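Long-range contacts in 4-oxalocrotonate decarboxylase NahK (Pseudomonas putida, PDB 5D2K), which catalyses the metal-assisted decarboxylation of (3E)-2-oxohex-3-enedioate to 2-oxopent-4-enoate and carbon dioxide, a step in naphthalene degradation: residues I113-S118 / L190-E195; D140-T145 / Q259-V264; P144-I149 / R172-G177. The protein carries 1 engineered substitution. All coordinates share one frame; numbering follows the deposited sequence. Where two conformers were deposited one is given.

The three contacts cluster: the centre of contact 1 is about 9 Å from those of contacts 2 and 3, which are about 10 Å from each other. Strand 139-149 is the common element: it supplies a segment to contacts 2 and 3 and pairs with the strand of contact 1, where Glu116 N lies 2.8 Å from Thr145 O, probably hydrogen-bonded. Contacts 1 and 2 pack the smaller sheet against the larger one, whereas contact 3 joins neighbouring strands inside the larger sheet. Val264 of contact 2 also reaches contact 3, its CG1 3.6 Å from Ile174 O. Glu114 and Glu116 of contact 1 and Glu147 of contact 3 together hold the magnesium that binds 2-oxoadipate.

Contact 1: I113-S118 / L190-E195; sequences IEAEIS and LGVVME. With MG (magnesium ion), chain C; OOG (2-oxoadipic acid), chain D.
Met194 reaches across to Ile113 and Ala115 and pushes its terminal methyl against the backbone between them. CG stands anti to the backbone N and the chain runs on extended, then bends at chi3 (-68°), which turns CE toward the opposing strand. There CE sits 3.7 Å from Ile113 O and equally close to Ala115 N, so the methyl fills the shallow dip in the strand surface between two inward-pointing side chains, with these backbone atoms as its floor. Ile113 forms the wall of that dip: its side chain crosses the methionine at a slant, with CD1 3.8 Å from SD. The other wall is the low bump of Ala115, which ends at CB; Val192 CG1 comes down on that one carbon at 3.6 Å in the given one of two valine conformers. Further along, Leu190 offers its CD2 to the side of Ile117, 4.0 Å from CD1 and touching CG1 as well.

The side chains that meet are all apolar, and the two strands run nearly antiparallel (155°) with their axes 8.3 Å apart, the spacing of facing sheets rather than of hydrogen-bonded neighbours. Val256 of the adjoining strand 253-258 packs on both Ala115 and Val192. On the far face of 113-118 the alternating residues turn polar: Glu114 OE1 and Glu116 OE2 both bind the magnesium, while Glu114 OE2 is salt-bridged to Lys77. A metal-bound water donates to Glu116 OE1 at 2.7 Å. The strand thus packs against the second sheet through one face and from the other supplies two of the three glutamates of the magnesium site, in contact with 2-oxoadipate, in this hydratase/decarboxylase family enzyme.

Contact 2: D140-T145 / Q259-V264; sequences DYVIPT and QGLGSV
A proline in the middle of a strand carries this contact: the ring of Pro144 stands up from 140-145 and meets Leu261 and Val264 with two different carbons. Its CB takes Val264 CG2 at 3.7 Å, while CG, farther round the ring, touches Leu261 CB at 4.1 Å. The two side chains, proline and leucine, cross at about a right angle, and Leu261 touches the ring at CG alone, through CB and CD1. The same CD1 extends toward Val142 CG2, a looser approach at 4.4 Å.

Val264 has CG1 anti to its backbone N (chi1 -178°), which leaves CG2 beside the N and directed at the proline; CG2 also rests near Pro144 O, 3.8 Å away. Segment 259-264 holds the turn of a β-hairpin between the antiparallel strands 253-258 and 263-268, and the first residues of the second of them; Leu261 with Gly262 makes a classic bulge opposite Tyr258. Gly260 and Gly262, on either side of Leu261, both have positive phi, a backbone shape that favours glycine. Tyr258 packs against Pro144 and Val264 as well, and Val185 from a loop touches both Val142 and Leu261, so the apolar patch extends beyond the two segments.

Strand 140-145 has a classic bulge of its own, Asp140 and Tyr141 opposite Val120. At the other end Thr145 points away from the hairpin. Its OG1 donates back to Ile143 O at 2.9 Å, coming from above the carbonyl plane, 55° out of it. That hydroxyl is also hydrogen-bonded to Ser118 OG on the neighbouring strand 112-121, which ties the side chain down on the face that leads toward Glu116.

Contact 3: P144-I149 / R172-G177; sequences PTVEVI and RFITGG. With MG (magnesium ion), chain C; OOG (2-oxoadipic acid), chain D.
From Pro144 to Val148 the chain runs antiparallel to 172-176, the strand axes 4.5 Å apart and their directions 166° apart. Val146 and Ile174 form one hydrogen-bonded pair, with N to O 2.8 Å each way, and Val148 and Arg172 form the next; Gly176 N continues the pairing past the end of its strand by donating to Pro144 O at 3.1 Å. Thr145 with Thr175 and Glu147 with Phe173 are the non-hydrogen-bonded pairs between.

On the Val146 and Val148 face, Ile174 lies beside Val146 and its CD1 also reaches Val148 CG2. Arg172 gives its CB to Val148 CB at 3.7 Å before its long chain leads away. The Glu147 face is different: Thr145 CG2 meets Phe173 obliquely, and Glu147 has CG anti to the backbone N (chi1 -159°), then runs out extended to the magnesium, which OE1 binds at 2.0 Å. OE2 accepts a hydrogen bond from a water 2.7 Å away, which also donates to Arg172 O, and OE2 is salt-bridged to Lys69. The carboxylate is therefore gripped through both oxygens. The Pro144 ring meets the Gly176 carbonyl, with CB and CD each 3.4 Å from Gly176 O.

Strand 112-121 pairs with the other edge of 144-149, bringing Glu114 and Glu116 to the same metal. Strand 96-97 flanks 170-175, Met238 of strand 236-238 touches Glu147 and Phe173, and Val264 and Ala266 of strand 263-268 pack on Ile174 from the smaller sheet.

Contact 1: I113-S118 / L190-E195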
ATOM      1  N   ILE A 113      -0.483 -10.546   4.494  1.00  9.48           N
ATOM      2  CA  ILE A 113       0.784  -9.938   4.088  1.00  9.20           C
ATOM      3  C   ILE A 113       1.007 -10.041   2.585  1.00 11.99           C
ATOM      4  O   ILE A 113       0.545 -10.982   1.941  1.00 12.87           O
ATOM      5  CB  ILE A 113       2.011 -10.546   4.800  1.00 11.88           C
ATOM      6  CG1 ILE A 113       2.095 -12.057   4.565  1.00 11.86           C
ATOM      7  CG2 ILE A 113       1.996 -10.208   6.287  1.00 13.46           C
ATOM      8  CD1 ILE A 113       3.479 -12.613   4.850  1.00 18.17           C
ATOM      9  N   GLU A 114       1.725  -9.049   2.063  1.00 11.19           N
ATOM     10  CA  GLU A 114       2.110  -8.946   0.649  1.00 12.73           C
ATOM     11  C   GLU A 114       3.600  -8.663   0.557  1.00 12.18           C
ATOM     12  O   GLU A 114       4.131  -7.856   1.321  1.00 13.15           O
ATOM     13  CB  GLU A 114       1.362  -7.796  -0.061  1.00 20.65           C
ATOM     14  CG  GLU A 114      -0.138  -7.764   0.102  1.00 24.11           C
ATOM     15  CD  GLU A 114      -0.783  -6.529  -0.535  1.00 22.64           C
ATOM     16  OE1 GLU A 114      -0.302  -5.392  -0.332  1.00 15.38           O
ATOM     17  OE2 GLU A 114      -1.799  -6.696  -1.225  1.00 32.94           O
ATOM     18  N   ALA A 115       4.286  -9.286  -0.398  1.00 10.93           N
ATOM     19  CA  ALA A 115       5.686  -8.938  -0.638  1.00 10.58           C
ATOM     20  C   ALA A 115       5.818  -7.858  -1.706  1.00 11.03           C
ATOM     21  O   ALA A 115       5.239  -7.970  -2.785  1.00 11.34           O
ATOM     22  CB  ALA A 115       6.476 -10.173  -1.041  1.00 13.36           C
ATOM     23  N   GLU A 116       6.570  -6.802  -1.397  1.00  8.57           N
ATOM     24  CA  GLU A 116       6.705  -5.664  -2.319  1.00 10.37           C
ATOM     25  C   GLU A 116       8.135  -5.163  -2.405  1.00  9.23           C
ATOM     26  O   GLU A 116       8.988  -5.527  -1.593  1.00  9.99           O
ATOM     27  CB  GLU A 116       5.788  -4.498  -1.893  1.00 10.32           C
ATOM     28  CG  GLU A 116       4.380  -4.956  -1.513  1.00  9.33           C
ATOM     29  CD  GLU A 116       3.310  -3.886  -1.543  1.00 12.26           C
ATOM     30  OE1 GLU A 116       3.535  -2.774  -2.063  1.00 10.22           O
ATOM     31  OE2 GLU A 116       2.203  -4.189  -1.065  1.00 13.43           O
ATOM     32  N   ILE A 117       8.399  -4.327  -3.402  1.00  9.15           N
ATOM     33  CA  ILE A 117       9.652  -3.596  -3.416  1.00  9.38           C
ATOM     34  C   ILE A 117       9.320  -2.102  -3.367  1.00 10.62           C
ATOM     35  O   ILE A 117       8.419  -1.605  -4.066  1.00 10.96           O
ATOM     36  CB  ILE A 117      10.546  -3.979  -4.641  1.00 11.40           C
ATOM     37  CG1 ILE A 117      11.948  -3.367  -4.512  1.00 12.29           C
ATOM     38  CG2 ILE A 117       9.897  -3.598  -5.946  1.00 12.57           C
ATOM     39  CD1 ILE A 117      12.776  -3.911  -3.325  1.00 13.92           C
ATOM     40  N   SER A 118       9.996  -1.405  -2.464  1.00  9.70           N
ATOM     41  CA  SER A 118       9.781   0.027  -2.313  1.00  8.48           C
ATOM     42  C   SER A 118      10.957   0.814  -2.838  1.00 10.42           C
ATOM     43  O   SER A 118      12.063   0.284  -2.975  1.00  9.53           O
ATOM     44  CB  SER A 118       9.556   0.398  -0.847  1.00 10.28           C
ATOM     45  OG  SER A 118       8.472  -0.322  -0.314  1.00  9.84           O
ATOM     46  N   LEU A 190      13.759  -9.022 -10.340  1.00 11.71           N
ATOM     47  CA  LEU A 190      13.916  -9.304  -8.913  1.00 11.47           C
ATOM     48  C   LEU A 190      12.983 -10.412  -8.466  1.00 11.10           C
ATOM     49  O   LEU A 190      11.772 -10.252  -8.535  1.00 10.54           O
ATOM     50  CB  LEU A 190      13.641  -8.039  -8.095  1.00 11.09           C
ATOM     51  CG  LEU A 190      13.741  -8.184  -6.575  1.00 12.54           C
ATOM     52  CD1 LEU A 190      15.167  -8.501  -6.156  1.00 13.55           C
ATOM     53  CD2 LEU A 190      13.250  -6.904  -5.904  1.00 15.12           C
ATOM     54  N   GLY A 191      13.542 -11.540  -8.036  1.00 10.32           N
ATOM     55  CA  GLY A 191      12.725 -12.634  -7.537  1.00 12.04           C
ATOM     56  C   GLY A 191      12.418 -12.488  -6.061  1.00 11.37           C
ATOM     57  O   GLY A 191      13.271 -12.067  -5.278  1.00 13.23           O
ATOM     58  N   VAL A 192      11.184 -12.820  -5.685  1.00  9.64           N
ATOM     59  CA  VAL A 192      10.736 -12.713  -4.305  0.60 10.61           C
ATOM     60  C   VAL A 192      10.057 -14.013  -3.865  1.00 11.01           C
ATOM     61  O   VAL A 192       9.188 -14.520  -4.565  1.00 12.82           O
ATOM     62  CB  VAL A 192       9.776 -11.520  -4.147  0.60 12.99           C
ATOM     63  CG1 VAL A 192       9.439 -11.308  -2.709  0.60 12.76           C
ATOM     64  CG2 VAL A 192      10.397 -10.248  -4.724  0.60 12.24           C
ATOM     65  N   VAL A 193      10.464 -14.551  -2.714  1.00 10.09           N
ATOM     66  CA  VAL A 193       9.902 -15.801  -2.210  1.00 11.98           C
ATOM     67  C   VAL A 193       9.352 -15.579  -0.810  1.00 12.16           C
ATOM     68  O   VAL A 193      10.117 -15.261   0.101  1.00 13.66           O
ATOM     69  CB  VAL A 193      10.960 -16.923  -2.169  1.00 11.03           C
ATOM     70  CG1 VAL A 193      10.358 -18.217  -1.605  1.00 13.00           C
ATOM     71  CG2 VAL A 193      11.547 -17.164  -3.556  1.00 13.38           C
ATOM     72  N   MET A 194       8.042 -15.765  -0.648  1.00 11.87           N
ATOM     73  CA  MET A 194       7.374 -15.594   0.645  1.00 12.89           C
ATOM     74  C   MET A 194       7.256 -16.933   1.359  1.00 15.32           C
ATOM     75  O   MET A 194       6.674 -17.882   0.820  1.00 13.55           O
ATOM     76  CB  MET A 194       5.990 -14.974   0.462  1.00 15.00           C
ATOM     77  CG  MET A 194       5.177 -14.799   1.753  1.00 19.62           C
ATOM     78  SD  MET A 194       3.451 -14.352   1.426  1.00 19.34           S
ATOM     79  CE  MET A 194       3.624 -12.705   0.739  1.00 21.53           C
ATOM     80  N   GLU A 195       7.814 -17.002   2.562  1.00 15.69           N
ATOM     81  CA  GLU A 195       7.698 -18.187   3.412  1.00 15.84           C
ATOM     82  C   GLU A 195       6.829 -17.870   4.626  1.00 21.50           C
ATOM     83  O   GLU A 195       6.927 -16.793   5.201  1.00 16.82           O
ATOM     84  CB  GLU A 195       9.079 -18.669   3.855  1.00 16.35           C
ATOM     85  CG  GLU A 195      10.006 -19.026   2.685  1.00 16.17           C
ATOM     86  CD  GLU A 195      11.394 -19.450   3.123  1.00 20.61           C
ATOM     87  OE1 GLU A 195      11.702 -19.373   4.333  1.00 23.23           O
ATOM     88  OE2 GLU A 195      12.194 -19.866   2.252  1.00 21.44           O
TER
HETATM   89 MG    MG C 301       0.316  -3.495  -0.998  1.00 12.55          MG
HETATM   90  C2  OOG D 302      -6.053  -3.298  -1.297  1.00 22.99           C
HETATM   91  C3  OOG D 302      -4.562  -3.086  -1.095  1.00 26.41           C
HETATM   92  C4  OOG D 302      -3.801  -3.364  -2.375  1.00 22.44           C
HETATM   93  C6  OOG D 302      -1.413  -4.072  -3.146  1.00 17.49           C
HETATM   94  O4  OOG D 302      -0.177  -4.094  -2.941  1.00 16.59           O
HETATM   95  O3  OOG D 302      -1.905  -4.624  -4.163  1.00 20.41           O
HETATM   96  C5  OOG D 302      -2.307  -3.389  -2.142  1.00 16.99           C
HETATM   97  C1  OOG D 302      -6.448  -4.687  -0.838  1.00 30.42           C
HETATM   98  O1  OOG D 302      -7.249  -4.846   0.128  1.00 26.12           O
HETATM   99  O2  OOG D 302      -5.974  -5.690  -1.435  1.00 31.38           O
HETATM  100  O5  OOG D 302      -1.785  -2.878  -1.175  1.00 13.72           O
HETATM  101  O   HOH W   1       1.037  -1.719  -1.830  1.00 12.84           O

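Contact 2: D140-T145 / Q259-V264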
ATOM      1  N   ASP A 140      16.426   7.090  -5.502  1.00 10.87           N
ATOM      2  CA  ASP A 140      17.625   7.128  -4.661  1.00  9.20           C
ATOM      3  C   ASP A 140      18.090   5.711  -4.359  1.00 13.21           C
ATOM      4  O   ASP A 140      19.221   5.338  -4.673  1.00 19.25           O
ATOM      5  CB  ASP A 140      17.308   7.900  -3.368  1.00 12.10           C
ATOM      6  CG  ASP A 140      18.547   8.400  -2.646  1.00 17.59           C
ATOM      7  OD1 ASP A 140      19.666   7.988  -3.005  1.00 18.12           O
ATOM      8  OD2 ASP A 140      18.377   9.212  -1.710  1.00 17.89           O
ATOM      9  N   TYR A 141      17.211   4.913  -3.770  1.00 10.26           N
ATOM     10  CA  TYR A 141      17.536   3.519  -3.475  1.00 11.01           C
ATOM     11  C   TYR A 141      16.254   2.698  -3.319  1.00 10.43           C
ATOM     12  O   TYR A 141      15.141   3.240  -3.347  1.00 10.47           O
ATOM     13  CB  TYR A 141      18.415   3.417  -2.217  1.00 13.10           C
ATOM     14  CG  TYR A 141      17.844   4.074  -0.975  1.00 12.65           C
ATOM     15  CD1 TYR A 141      18.016   5.438  -0.741  1.00 10.78           C
ATOM     16  CD2 TYR A 141      17.158   3.327  -0.027  1.00 11.53           C
ATOM     17  CE1 TYR A 141      17.497   6.044   0.398  1.00 11.74           C
ATOM     18  CE2 TYR A 141      16.635   3.922   1.119  1.00 11.74           C
ATOM     19  CZ  TYR A 141      16.811   5.278   1.320  1.00 14.21           C
ATOM     20  OH  TYR A 141      16.292   5.863   2.454  1.00 13.45           O
ATOM     21  N   VAL A 142      16.416   1.387  -3.183  1.00 10.30           N
ATOM     22  CA  VAL A 142      15.283   0.473  -3.101  1.00 10.90           C
ATOM     23  C   VAL A 142      15.269  -0.224  -1.738  1.00 12.04           C
ATOM     24  O   VAL A 142      16.323  -0.381  -1.118  1.00 13.05           O
ATOM     25  CB  VAL A 142      15.327  -0.560  -4.241  1.00 13.64           C
ATOM     26  CG1 VAL A 142      15.553   0.159  -5.578  1.00 15.37           C
ATOM     27  CG2 VAL A 142      16.411  -1.595  -3.985  1.00 16.37           C
ATOM     28  N   ILE A 143      14.072  -0.603  -1.280  1.00  9.61           N
ATOM     29  CA  ILE A 143      13.870  -1.192   0.044  0.56 11.36           C
ATOM     30  C   ILE A 143      12.920  -2.385  -0.000  1.00 10.76           C
ATOM     31  O   ILE A 143      11.735  -2.211  -0.277  1.00 10.63           O
ATOM     32  CB  ILE A 143      13.288  -0.159   1.033  0.56 12.10           C
ATOM     33  CG1 ILE A 143      14.250   1.019   1.218  0.56 11.17           C
ATOM     34  CG2 ILE A 143      12.967  -0.806   2.373  0.56 12.78           C
ATOM     35  CD1 ILE A 143      13.670   2.122   2.075  0.56 14.69           C
ATOM     36  N   PRO A 144      13.435  -3.601   0.279  1.00  9.06           N
ATOM     37  CA  PRO A 144      12.527  -4.751   0.422  1.00  9.95           C
ATOM     38  C   PRO A 144      11.492  -4.469   1.504  1.00 10.67           C
ATOM     39  O   PRO A 144      11.869  -4.040   2.593  1.00  9.51           O
ATOM     40  CB  PRO A 144      13.465  -5.889   0.824  1.00  9.22           C
ATOM     41  CG  PRO A 144      14.768  -5.533   0.143  1.00  8.94           C
ATOM     42  CD  PRO A 144      14.850  -4.012   0.339  1.00 10.10           C
ATOM     43  N   THR A 145      10.211  -4.655   1.191  1.00  7.71           N
ATOM     44  CA  THR A 145       9.139  -4.266   2.104  1.00  8.25           C
ATOM     45  C   THR A 145       7.989  -5.263   2.057  1.00 10.40           C
ATOM     46  O   THR A 145       7.497  -5.594   0.976  1.00 12.33           O
ATOM     47  CB  THR A 145       8.568  -2.867   1.758  1.00  9.32           C
ATOM     48  OG1 THR A 145       9.625  -1.908   1.670  1.00 10.25           O
ATOM     49  CG2 THR A 145       7.563  -2.396   2.813  1.00 11.61           C
ATOM     50  N   GLN A 259      15.815 -11.825  -3.940  1.00 11.72           N
ATOM     51  CA  GLN A 259      16.989 -12.215  -4.720  1.00 13.09           C
ATOM     52  C   GLN A 259      18.120 -11.187  -4.626  1.00 13.21           C
ATOM     53  O   GLN A 259      17.968 -10.038  -5.052  1.00 15.52           O
ATOM     54  CB  GLN A 259      16.574 -12.430  -6.169  1.00 13.86           C
ATOM     55  CG  GLN A 259      17.696 -12.913  -7.066  1.00 13.72           C
ATOM     56  CD  GLN A 259      17.364 -12.724  -8.516  1.00 16.60           C
ATOM     57  OE1 GLN A 259      16.430 -11.999  -8.855  1.00 14.98           O
ATOM     58  NE2 GLN A 259      18.137 -13.360  -9.394  1.00 15.01           N
ATOM     59  N   GLY A 260      19.236 -11.601  -4.021  1.00 14.71           N
ATOM     60  CA  GLY A 260      20.404 -10.743  -3.886  1.00 17.27           C
ATOM     61  C   GLY A 260      20.309  -9.619  -2.867  1.00 19.87           C
ATOM     62  O   GLY A 260      21.237  -8.815  -2.737  1.00 18.57           O
ATOM     63  N   LEU A 261      19.194  -9.552  -2.145  1.00 14.49           N
ATOM     64  CA  LEU A 261      18.954  -8.463  -1.198  1.00 13.99           C
ATOM     65  C   LEU A 261      18.545  -8.959   0.185  1.00 14.53           C
ATOM     66  O   LEU A 261      17.916  -8.229   0.945  1.00 16.01           O
ATOM     67  CB  LEU A 261      17.866  -7.516  -1.727  1.00 12.43           C
ATOM     68  CG  LEU A 261      18.163  -6.750  -3.017  1.00 13.59           C
ATOM     69  CD1 LEU A 261      16.929  -5.936  -3.413  1.00 16.00           C
ATOM     70  CD2 LEU A 261      19.382  -5.859  -2.859  1.00 15.94           C
ATOM     71  N   GLY A 262      18.898 -10.192   0.522  1.00 12.84           N
ATOM     72  CA  GLY A 262      18.609 -10.681   1.863  1.00 14.53           C
ATOM     73  C   GLY A 262      17.138 -10.993   2.077  1.00 13.82           C
ATOM     74  O   GLY A 262      16.435 -11.398   1.154  1.00 14.47           O
ATOM     75  N   SER A 263      16.661 -10.803   3.303  1.00 13.52           N
ATOM     76  CA  SER A 263      15.295 -11.179   3.627  1.00 10.99           C
ATOM     77  C   SER A 263      14.661 -10.220   4.615  1.00 13.24           C
ATOM     78  O   SER A 263      15.357  -9.528   5.347  1.00 12.26           O
ATOM     79  CB  SER A 263      15.243 -12.603   4.197  1.00 16.27           C
ATOM     80  OG  SER A 263      16.007 -12.697   5.386  1.00 17.72           O
ATOM     81  N   VAL A 264      13.330 -10.194   4.606  1.00 11.37           N
ATOM     82  CA  VAL A 264      12.515  -9.442   5.557  1.00 12.29           C
ATOM     83  C   VAL A 264      11.729 -10.434   6.399  1.00 11.82           C
ATOM     84  O   VAL A 264      11.110 -11.347   5.853  1.00 13.56           O
ATOM     85  CB  VAL A 264      11.532  -8.485   4.837  1.00  9.82           C
ATOM     86  CG1 VAL A 264      10.714  -7.680   5.845  1.00 11.66           C
ATOM     87  CG2 VAL A 264      12.280  -7.568   3.876  1.00 12.71           C
TER

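Contact 3: P144-I149 / R172-G177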
ATOM      1  N   PRO A 144      13.435  -3.601   0.279  1.00  9.06           N
ATOM      2  CA  PRO A 144      12.527  -4.751   0.422  1.00  9.95           C
ATOM      3  C   PRO A 144      11.492  -4.469   1.504  1.00 10.67           C
ATOM      4  O   PRO A 144      11.869  -4.040   2.593  1.00  9.51           O
ATOM      5  CB  PRO A 144      13.465  -5.889   0.824  1.00  9.22           C
ATOM      6  CG  PRO A 144      14.768  -5.533   0.143  1.00  8.94           C
ATOM      7  CD  PRO A 144      14.850  -4.012   0.339  1.00 10.10           C
ATOM      8  N   THR A 145      10.211  -4.655   1.191  1.00  7.71           N
ATOM      9  CA  THR A 145       9.139  -4.266   2.104  1.00  8.25           C
ATOM     10  C   THR A 145       7.989  -5.263   2.057  1.00 10.40           C
ATOM     11  O   THR A 145       7.497  -5.594   0.976  1.00 12.33           O
ATOM     12  CB  THR A 145       8.568  -2.867   1.758  1.00  9.32           C
ATOM     13  OG1 THR A 145       9.625  -1.908   1.670  1.00 10.25           O
ATOM     14  CG2 THR A 145       7.563  -2.396   2.813  1.00 11.61           C
ATOM     15  N   VAL A 146       7.550  -5.720   3.228  1.00  8.48           N
ATOM     16  CA  VAL A 146       6.360  -6.551   3.338  1.00  9.33           C
ATOM     17  C   VAL A 146       5.211  -5.700   3.864  1.00 10.82           C
ATOM     18  O   VAL A 146       5.345  -5.077   4.923  1.00 12.88           O
ATOM     19  CB  VAL A 146       6.598  -7.751   4.287  1.00  9.47           C
ATOM     20  CG1 VAL A 146       5.312  -8.572   4.477  1.00 11.48           C
ATOM     21  CG2 VAL A 146       7.696  -8.641   3.727  1.00 10.89           C
ATOM     22  N   GLU A 147       4.107  -5.618   3.123  1.00  8.34           N
ATOM     23  CA  GLU A 147       2.949  -4.896   3.634  1.00  8.55           C
ATOM     24  C   GLU A 147       2.056  -5.818   4.431  1.00 10.83           C
ATOM     25  O   GLU A 147       1.894  -6.975   4.084  1.00 11.36           O
ATOM     26  CB  GLU A 147       2.113  -4.261   2.518  1.00  9.50           C
ATOM     27  CG  GLU A 147       1.242  -3.125   3.085  1.00 11.11           C
ATOM     28  CD  GLU A 147       0.408  -2.362   2.062  1.00 14.88           C
ATOM     29  OE1 GLU A 147       0.367  -2.745   0.873  1.00 13.63           O
ATOM     30  OE2 GLU A 147      -0.230  -1.368   2.474  1.00 15.12           O
ATOM     31  N   VAL A 148       1.477  -5.288   5.503  1.00  7.08           N
ATOM     32  CA  VAL A 148       0.344  -5.934   6.155  1.00  9.54           C
ATOM     33  C   VAL A 148      -0.886  -5.151   5.750  1.00  8.59           C
ATOM     34  O   VAL A 148      -1.004  -3.972   6.104  1.00 10.42           O
ATOM     35  CB  VAL A 148       0.473  -5.969   7.685  1.00  9.40           C
ATOM     36  CG1 VAL A 148      -0.699  -6.769   8.286  1.00 10.17           C
ATOM     37  CG2 VAL A 148       1.807  -6.579   8.098  1.00  9.54           C
ATOM     38  N   ILE A 149      -1.782  -5.780   4.991  1.00  9.12           N
ATOM     39  CA  ILE A 149      -3.034  -5.121   4.634  1.00  8.61           C
ATOM     40  C   ILE A 149      -4.165  -5.672   5.475  1.00  9.79           C
ATOM     41  O   ILE A 149      -4.112  -6.811   5.943  1.00 11.69           O
ATOM     42  CB  ILE A 149      -3.379  -5.259   3.142  1.00 11.50           C
ATOM     43  CG1 ILE A 149      -3.362  -6.723   2.707  1.00 12.80           C
ATOM     44  CG2 ILE A 149      -2.445  -4.381   2.295  1.00 13.83           C
ATOM     45  CD1 ILE A 149      -3.958  -6.940   1.305  1.00 18.65           C
ATOM     46  N   ARG A 172       0.016  -1.770   8.240  1.00  7.87           N
ATOM     47  CA  ARG A 172       1.411  -1.908   8.681  1.00  8.23           C
ATOM     48  C   ARG A 172       2.316  -2.141   7.491  1.00  9.09           C
ATOM     49  O   ARG A 172       1.859  -2.607   6.451  1.00  9.23           O
ATOM     50  CB  ARG A 172       1.615  -3.081   9.653  1.00  9.41           C
ATOM     51  CG  ARG A 172       0.748  -3.069  10.926  1.00  9.80           C
ATOM     52  CD  ARG A 172       1.241  -2.069  11.969  1.00 10.41           C
ATOM     53  NE  ARG A 172       0.430  -2.168  13.192  1.00 12.09           N
ATOM     54  CZ  ARG A 172      -0.668  -1.459  13.427  1.00 13.15           C
ATOM     55  NH1 ARG A 172      -1.108  -0.570  12.540  1.00 11.43           N
ATOM     56  NH2 ARG A 172      -1.339  -1.643  14.562  1.00 12.90           N
ATOM     57  N   PHE A 173       3.598  -1.827   7.654  1.00  8.05           N
ATOM     58  CA  PHE A 173       4.586  -2.246   6.665  1.00 10.49           C
ATOM     59  C   PHE A 173       5.904  -2.529   7.368  1.00 10.16           C
ATOM     60  O   PHE A 173       6.246  -1.894   8.365  1.00  9.32           O
ATOM     61  CB  PHE A 173       4.749  -1.197   5.548  1.00  9.66           C
ATOM     62  CG  PHE A 173       5.371   0.102   5.988  1.00 10.96           C
ATOM     63  CD1 PHE A 173       4.588   1.139   6.498  1.00  8.66           C
ATOM     64  CD2 PHE A 173       6.741   0.303   5.874  1.00 10.30           C
ATOM     65  CE1 PHE A 173       5.173   2.339   6.896  1.00  9.38           C
ATOM     66  CE2 PHE A 173       7.329   1.495   6.268  1.00 11.49           C
ATOM     67  CZ  PHE A 173       6.552   2.518   6.780  1.00 10.70           C
ATOM     68  N   ILE A 174       6.624  -3.514   6.836  1.00  9.50           N
ATOM     69  CA  ILE A 174       7.874  -4.000   7.427  1.00  9.74           C
ATOM     70  C   ILE A 174       9.014  -3.867   6.418  1.00 10.95           C
ATOM     71  O   ILE A 174       8.986  -4.516   5.375  1.00 10.63           O
ATOM     72  CB  ILE A 174       7.764  -5.491   7.850  1.00 10.46           C
ATOM     73  CG1 ILE A 174       6.458  -5.766   8.604  1.00 13.75           C
ATOM     74  CG2 ILE A 174       8.989  -5.912   8.669  1.00  9.74           C
ATOM     75  CD1 ILE A 174       5.887  -7.179   8.395  1.00 12.22           C
ATOM     76  N   THR A 175      10.012  -3.040   6.712  1.00 10.23           N
ATOM     77  CA  THR A 175      11.161  -2.914   5.815  1.00  9.94           C
ATOM     78  C   THR A 175      12.286  -3.816   6.300  1.00 12.22           C
ATOM     79  O   THR A 175      12.395  -4.105   7.501  1.00 14.95           O
ATOM     80  CB  THR A 175      11.686  -1.467   5.715  1.00 12.80           C
ATOM     81  OG1 THR A 175      12.118  -1.015   7.005  1.00 15.05           O
ATOM     82  CG2 THR A 175      10.610  -0.528   5.166  1.00 14.08           C
ATOM     83  N   GLY A 176      13.119  -4.284   5.381  1.00 10.86           N
ATOM     84  CA  GLY A 176      14.225  -5.122   5.789  1.00 11.71           C
ATOM     85  C   GLY A 176      15.148  -5.468   4.642  1.00 14.34           C
ATOM     86  O   GLY A 176      15.125  -4.811   3.603  1.00 11.91           O
ATOM     87  N   GLY A 177      15.963  -6.498   4.848  1.00 13.00           N
ATOM     88  CA  GLY A 177      16.944  -6.922   3.865  1.00 16.00           C
ATOM     89  C   GLY A 177      17.949  -5.831   3.542  1.00 14.39           C
ATOM     90  O   GLY A 177      18.242  -4.966   4.365  1.00 18.10           O
TER
HETATM   91 MG    MG C 301       0.316  -3.495  -0.998  1.00 12.55          MG
HETATM   92  C2  OOG D 302      -6.053  -3.298  -1.297  1.00 22.99           C
HETATM   93  C3  OOG D 302      -4.562  -3.086  -1.095  1.00 26.41           C
HETATM   94  C4  OOG D 302      -3.801  -3.364  -2.375  1.00 22.44           C
HETATM   95  C6  OOG D 302      -1.413  -4.072  -3.146  1.00 17.49           C
HETATM   96  O4  OOG D 302      -0.177  -4.094  -2.941  1.00 16.59           O
HETATM   97  O3  OOG D 302      -1.905  -4.624  -4.163  1.00 20.41           O
HETATM   98  C5  OOG D 302      -2.307  -3.389  -2.142  1.00 16.99           C
HETATM   99  C1  OOG D 302      -6.448  -4.687  -0.838  1.00 30.42           C
HETATM  100  O1  OOG D 302      -7.249  -4.846   0.128  1.00 26.12           O
HETATM  101  O2  OOG D 302      -5.974  -5.690  -1.435  1.00 31.38           O
HETATM  102  O5  OOG D 302      -1.785  -2.878  -1.175  1.00 13.72           O
HETATM  103  O   HOH W   2       0.023  -0.776   5.096  1.00 11.98           O
HETATM  104  O   HOH W   1       1.037  -1.719  -1.830  1.00 12.84           O